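Local coordinates for protein histidine acid phosphatase (Bifidobacterium longum subsp. infantis, PDB 6RXD) that probably removes phosphate groups from inositol hexakisphosphate and related polyphosphates, as a histidine acid phosphatase of the multiple inositol polyphosphate phosphatase subfamily, at residues S241-S246 against A339-M344; D307-Y312 against R343-A348. All coordinates share one frame; numbering follows the deposited sequence.

Interaction 1: residues S241-S246 against A339-M344; sequences SHDLLS and ADDARM. With ZN (zinc ion), chain C.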
loop_
_atom_site.group_PDB
_atom_site.type_symbol
_atom_site.label_atom_id
_atom_site.label_comp_id
_atom_site.label_asym_id
_atom_site.label_seq_id
_atom_site.Cartn_x
_atom_site.Cartn_y
_atom_site.Cartn_z
ATOM N N SER A 241 24.700 -6.531 4.117
ATOM C CA SER A 241 24.403 -7.715 3.322
ATOM C C SER A 241 25.318 -8.864 3.724
ATOM O O SER A 241 24.872 -9.994 3.900
ATOM C CB SER A 241 24.572 -7.420 1.828
ATOM O OG SER A 241 23.611 -6.473 1.377
ATOM N N HIS A 242 26.607 -8.575 3.844
ATOM C CA HIS A 242 27.552 -9.585 4.261
ATOM C C HIS A 242 27.243 -10.066 5.676
ATOM O O HIS A 242 27.266 -11.268 5.956
ATOM C CB HIS A 242 28.972 -9.051 4.206
ATOM C CG HIS A 242 29.972 -10.051 4.668
ATOM N ND1 HIS A 242 30.389 -11.093 3.867
ATOM C CD2 HIS A 242 30.584 -10.224 5.861
ATOM C CE1 HIS A 242 31.242 -11.844 4.534
ATOM N NE2 HIS A 242 31.374 -11.338 5.746
ATOM N N ASP A 243 26.965 -9.120 6.569
ATOM C CA ASP A 243 26.641 -9.420 7.962
ATOM C C ASP A 243 25.485 -10.417 8.053
ATOM O O ASP A 243 25.553 -11.437 8.759
ATOM C CB ASP A 243 26.272 -8.114 8.670
ATOM C CG ASP A 243 26.275 -8.238 10.178
ATOM O OD1 ASP A 243 27.370 -8.329 10.765
ATOM O OD2 ASP A 243 25.181 -8.214 10.776
ATOM N N LEU A 244 24.420 -10.112 7.328
ATOM C CA LEU A 244 23.222 -10.929 7.363
ATOM C C LEU A 244 23.523 -12.345 6.916
ATOM O O LEU A 244 23.148 -13.314 7.574
ATOM C CB LEU A 244 22.165 -10.330 6.441
ATOM C CG LEU A 244 20.831 -11.057 6.472
ATOM C CD1 LEU A 244 20.129 -10.757 7.804
ATOM C CD2 LEU A 244 19.969 -10.669 5.280
ATOM N N LEU A 245 24.206 -12.465 5.787
ATOM C CA LEU A 245 24.430 -13.777 5.184
ATOM C C LEU A 245 25.424 -14.614 5.971
ATOM O O LEU A 245 25.400 -15.840 5.892
ATOM C CB LEU A 245 24.905 -13.638 3.732
ATOM C CG LEU A 245 23.906 -12.984 2.778
ATOM C CD1 LEU A 245 24.573 -12.694 1.443
ATOM C CD2 LEU A 245 22.693 -13.876 2.568
ATOM N N SER A 246 26.289 -13.968 6.747
ATOM C CA SER A 246 27.326 -14.707 7.470
ATOM C C SER A 246 26.766 -15.525 8.635
ATOM O O SER A 246 27.472 -16.349 9.199
ATOM C CB SER A 246 28.444 -13.779 7.951
ATOM O OG SER A 246 27.961 -12.882 8.927
ATOM N N ALA A 339 18.848 -6.843 13.417
ATOM C CA ALA A 339 17.672 -6.002 13.184
ATOM C C ALA A 339 18.101 -4.690 12.539
ATOM O O ALA A 339 17.375 -4.112 11.728
ATOM C CB ALA A 339 16.937 -5.737 14.485
ATOM N N ASP A 340 19.291 -4.219 12.896
ATOM C CA ASP A 340 19.816 -3.003 12.290
ATOM C C ASP A 340 20.147 -3.216 10.818
ATOM O O ASP A 340 20.160 -2.266 10.028
ATOM C CB ASP A 340 21.035 -2.492 13.058
ATOM C CG ASP A 340 20.651 -1.733 14.311
ATOM O OD1 ASP A 340 19.494 -1.260 14.392
ATOM O OD2 ASP A 340 21.506 -1.607 15.209
ATOM N N ASP A 341 20.412 -4.460 10.440
ATOM C CA ASP A 341 20.586 -4.758 9.028
ATOM C C ASP A 341 19.240 -4.629 8.317
ATOM O O ASP A 341 19.170 -4.065 7.230
ATOM C CB ASP A 341 21.174 -6.158 8.819
ATOM C CG ASP A 341 22.591 -6.291 9.354
ATOM O OD1 ASP A 341 23.326 -5.283 9.407
ATOM O OD2 ASP A 341 22.974 -7.423 9.698
ATOM N N ALA A 342 18.179 -5.159 8.930
ATOM C CA ALA A 342 16.828 -5.001 8.375
ATOM C C ALA A 342 16.500 -3.529 8.143
ATOM O O ALA A 342 15.882 -3.172 7.135
ATOM C CB ALA A 342 15.765 -5.643 9.289
ATOM N N ARG A 343 16.915 -2.674 9.074
ATOM C CA ARG A 343 16.667 -1.243 8.955
ATOM C C ARG A 343 17.376 -0.672 7.721
ATOM O O ARG A 343 16.828 0.166 7.016
ATOM C CB ARG A 343 17.118 -0.534 10.238
ATOM C CG ARG A 343 16.982 0.979 10.237
ATOM C CD ARG A 343 17.594 1.554 11.518
ATOM N NE ARG A 343 17.531 3.010 11.545
ATOM C CZ ARG A 343 18.459 3.800 11.021
ATOM N NH1 ARG A 343 18.324 5.116 11.084
ATOM N NH2 ARG A 343 19.526 3.268 10.434
ATOM N N MET A 344 18.598 -1.141 7.459
ATOM C CA MET A 344 19.327 -0.726 6.259
ATOM C C MET A 344 18.595 -1.168 4.989
ATOM O O MET A 344 18.500 -0.409 4.025
ATOM C CB MET A 344 20.751 -1.295 6.239
ATOM C CG MET A 344 21.660 -0.756 7.328
ATOM S SD MET A 344 21.853 1.029 7.228
ATOM C CE MET A 344 22.471 1.208 5.556
HETATM ZN ZN ZN C . 32.169 -12.007 7.663
#
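Leu244 and Asp341 bring the two backbones closest, with 6.9 Å between the CA atoms of Leu244 and Asp341. Residues 241-246 take in the last part of helix 235-245; residues 339-344 are the first turns of helix 339-357. The side chains of Asp243 and Asp341 bridge the gap. They cross at about a right angle, and their carboxylate planes are 77° apart. In one of two modelled positions of Asp243, its OD2 lies 2.6 Å from OD2 of Asp341. An approach this short would be eased if one acid carried a proton. Asp243 starts toward the other helix, and with CG anti to the backbone N (chi1 -165°) its OD2 meets Asp341. Beside this pair, CB of Leu244 stands 4.4 Å from the same OD2 of Asp341. On another side of the helix, NE2 of His242 binds a zinc ion at 2.2 Å. Glu251 is the second protein ligand of this zinc, and Glu301 accepts a hydrogen bond from ND1 of His242. Asp243 and Asp341 are seen as zinc ligands in a crystal structure of this protein. Here the two acids face each other between helices 235-245 and 339-357 with no zinc modelled on them, consistent with a carboxylate zinc site.

Interaction 2: residues D307-Y312 against R343-A348; sequences DLYNLY and RMFAWA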
loop_
_atom_site.group_PDB
_atom_site.type_symbol
_atom_site.label_atom_id
_atom_site.label_comp_id
_atom_site.label_asym_id
_atom_site.label_seq_id
_atom_site.Cartn_x
_atom_site.Cartn_y
_atom_site.Cartn_z
ATOM N N ASP A 307 17.154 -10.483 -1.191
ATOM C CA ASP A 307 16.157 -11.534 -1.404
ATOM C C ASP A 307 15.695 -12.125 -0.073
ATOM O O ASP A 307 14.494 -12.359 0.119
ATOM C CB ASP A 307 16.688 -12.634 -2.331
ATOM C CG ASP A 307 16.855 -12.159 -3.755
ATOM O OD1 ASP A 307 16.510 -10.996 -4.032
ATOM O OD2 ASP A 307 17.327 -12.950 -4.596
ATOM N N LEU A 308 16.634 -12.332 0.846
ATOM C CA LEU A 308 16.303 -12.876 2.164
ATOM C C LEU A 308 15.448 -11.874 2.940
ATOM O O LEU A 308 14.479 -12.255 3.605
ATOM C CB LEU A 308 17.577 -13.228 2.959
ATOM C CG LEU A 308 17.367 -13.948 4.299
ATOM C CD1 LEU A 308 16.556 -15.211 4.057
ATOM C CD2 LEU A 308 18.714 -14.296 4.911
ATOM N N TYR A 309 15.800 -10.593 2.844
ATOM C CA TYR A 309 14.991 -9.550 3.465
ATOM C C TYR A 309 13.585 -9.532 2.873
ATOM O O TYR A 309 12.604 -9.372 3.598
ATOM C CB TYR A 309 15.657 -8.180 3.320
ATOM C CG TYR A 309 14.791 -7.046 3.825
ATOM C CD1 TYR A 309 14.599 -6.846 5.186
ATOM C CD2 TYR A 309 14.168 -6.181 2.942
ATOM C CE1 TYR A 309 13.791 -5.800 5.645
ATOM C CE2 TYR A 309 13.375 -5.151 3.394
ATOM C CZ TYR A 309 13.191 -4.968 4.739
ATOM O OH TYR A 309 12.388 -3.936 5.165
ATOM N N ASN A 310 13.468 -9.702 1.557
ATOM C CA ASN A 310 12.136 -9.742 0.950
ATOM C C ASN A 310 11.294 -10.911 1.465
ATOM O O ASN A 310 10.068 -10.802 1.578
ATOM C CB ASN A 310 12.214 -9.757 -0.583
ATOM C CG ASN A 310 12.241 -8.347 -1.169
ATOM O OD1 ASN A 310 11.201 -7.697 -1.286
ATOM N ND2 ASN A 310 13.422 -7.868 -1.508
ATOM N N LEU A 311 11.939 -12.027 1.780
ATOM C CA LEU A 311 11.186 -13.155 2.335
ATOM C C LEU A 311 10.759 -12.856 3.764
ATOM O O LEU A 311 9.649 -13.196 4.165
ATOM C CB LEU A 311 11.995 -14.459 2.262
ATOM C CG LEU A 311 12.298 -14.974 0.850
ATOM C CD1 LEU A 311 12.978 -16.336 0.959
ATOM C CD2 LEU A 311 11.033 -15.079 0.004
ATOM N N TYR A 312 11.633 -12.204 4.522
ATOM C CA TYR A 312 11.321 -11.793 5.893
ATOM C C TYR A 312 10.100 -10.879 5.950
ATOM O O TYR A 312 9.203 -11.059 6.801
ATOM C CB TYR A 312 12.554 -11.113 6.495
ATOM C CG TYR A 312 12.330 -10.258 7.721
ATOM C CD1 TYR A 312 12.022 -10.828 8.952
ATOM C CD2 TYR A 312 12.483 -8.884 7.650
ATOM C CE1 TYR A 312 11.841 -10.039 10.074
ATOM C CE2 TYR A 312 12.308 -8.084 8.766
ATOM C CZ TYR A 312 11.987 -8.672 9.977
ATOM O OH TYR A 312 11.811 -7.889 11.100
ATOM N N ARG A 343 16.915 -2.674 9.074
ATOM C CA ARG A 343 16.667 -1.243 8.955
ATOM C C ARG A 343 17.376 -0.672 7.721
ATOM O O ARG A 343 16.828 0.166 7.016
ATOM C CB ARG A 343 17.118 -0.534 10.238
ATOM C CG ARG A 343 16.982 0.979 10.237
ATOM C CD ARG A 343 17.594 1.554 11.518
ATOM N NE ARG A 343 17.531 3.010 11.545
ATOM C CZ ARG A 343 18.459 3.800 11.021
ATOM N NH1 ARG A 343 18.324 5.116 11.084
ATOM N NH2 ARG A 343 19.526 3.268 10.434
ATOM N N MET A 344 18.598 -1.141 7.459
ATOM C CA MET A 344 19.327 -0.726 6.259
ATOM C C MET A 344 18.595 -1.168 4.989
ATOM O O MET A 344 18.500 -0.409 4.025
ATOM C CB MET A 344 20.751 -1.295 6.239
ATOM C CG MET A 344 21.660 -0.756 7.328
ATOM S SD MET A 344 21.853 1.029 7.228
ATOM C CE MET A 344 22.471 1.208 5.556
ATOM N N PHE A 345 18.112 -2.409 4.971
ATOM C CA PHE A 345 17.407 -2.930 3.798
ATOM C C PHE A 345 16.076 -2.217 3.594
ATOM O O PHE A 345 15.671 -1.946 2.459
ATOM C CB PHE A 345 17.185 -4.440 3.937
ATOM C CG PHE A 345 18.454 -5.212 4.189
ATOM C CD1 PHE A 345 19.632 -4.847 3.559
ATOM C CD2 PHE A 345 18.476 -6.272 5.088
ATOM C CE1 PHE A 345 20.811 -5.548 3.794
ATOM C CE2 PHE A 345 19.659 -6.971 5.338
ATOM C CZ PHE A 345 20.826 -6.603 4.683
ATOM N N ALA A 346 15.399 -1.917 4.699
ATOM C CA ALA A 346 14.172 -1.131 4.645
ATOM C C ALA A 346 14.425 0.243 4.049
ATOM O O ALA A 346 13.605 0.751 3.293
ATOM C CB ALA A 346 13.553 -0.993 6.039
ATOM N N TRP A 347 15.546 0.859 4.405
ATOM C CA TRP A 347 15.858 2.162 3.821
ATOM C C TRP A 347 16.080 2.029 2.331
ATOM O O TRP A 347 15.596 2.849 1.561
ATOM C CB TRP A 347 17.091 2.777 4.472
ATOM C CG TRP A 347 17.634 3.930 3.702
ATOM C CD1 TRP A 347 17.065 5.174 3.555
ATOM C CD2 TRP A 347 18.875 3.972 2.989
ATOM N NE1 TRP A 347 17.877 5.972 2.775
ATOM C CE2 TRP A 347 18.992 5.257 2.418
ATOM C CE3 TRP A 347 19.888 3.038 2.757
ATOM C CZ2 TRP A 347 20.096 5.638 1.647
ATOM C CZ3 TRP A 347 20.984 3.416 1.982
ATOM C CH2 TRP A 347 21.078 4.703 1.440
ATOM N N ALA A 348 16.825 1.005 1.923
ATOM C CA ALA A 348 17.066 0.783 0.501
ATOM C C ALA A 348 15.738 0.648 -0.268
ATOM O O ALA A 348 15.582 1.230 -1.345
ATOM C CB ALA A 348 17.944 -0.449 0.298
#
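Tyr309 and Phe345 pack together at a helix-helix interface in the histidine phosphatase fold, between helices 301-317 and 339-357. Their side chains run past each other in opposite directions. The main contact is a CH-pi interaction from the CB of Phe345; its ring adds a lesser one through CD2. That CB sits over one face of the Tyr309 ring, 3.6 Å from the ring centroid and 13° off the normal. Tyr309 starts toward the other helix, and with CG anti to the backbone N (chi1 174°) its ring lies against Phe345. The two rings meet obliquely, with centroids of Tyr309 and Phe345 5.7 Å apart and planes at 55°. CD2 of Phe345 lies 3.8 Å from Tyr309 CB. Tyr309, Phe345 and Ala346 are all buried. The outer end of the Phe345 ring, CE1 and CE2, touches Ser241 and Leu244 of helix 235-245. The polar end of Tyr309 is satisfied near the chain start, where its hydroxyl is hydrogen-bonded to the backbone O of Tyr9. The same hydroxyl end reaches the next residue of the partner helix, where Tyr309 OH lies 3.3 Å from Ala346 CB.

Overall arrangement
Both interactions use helix 339-357. Interaction 1 takes its start and interaction 2 the next turns; the residue ranges overlap at Arg343 and Met344, which carry neither contact. Helices 235-245, 301-317 and 339-357 form one packed group. Leu244 CD2 of the first is 3.9 Å from Leu308 CD2 of the second, and Phe345 of the third contacts both. Interaction 2 is the more central, about 17 Å from the centre of the chain to its own centre, and is aromatic and apolar. Interaction 1 lies about 24 Å out. Both are buried, but interaction 1 lies nearer the surface, where Asp243 is partly exposed. The chemistry thus changes along helix 339-357, from carboxylates at its start to hydrophobic packing further in.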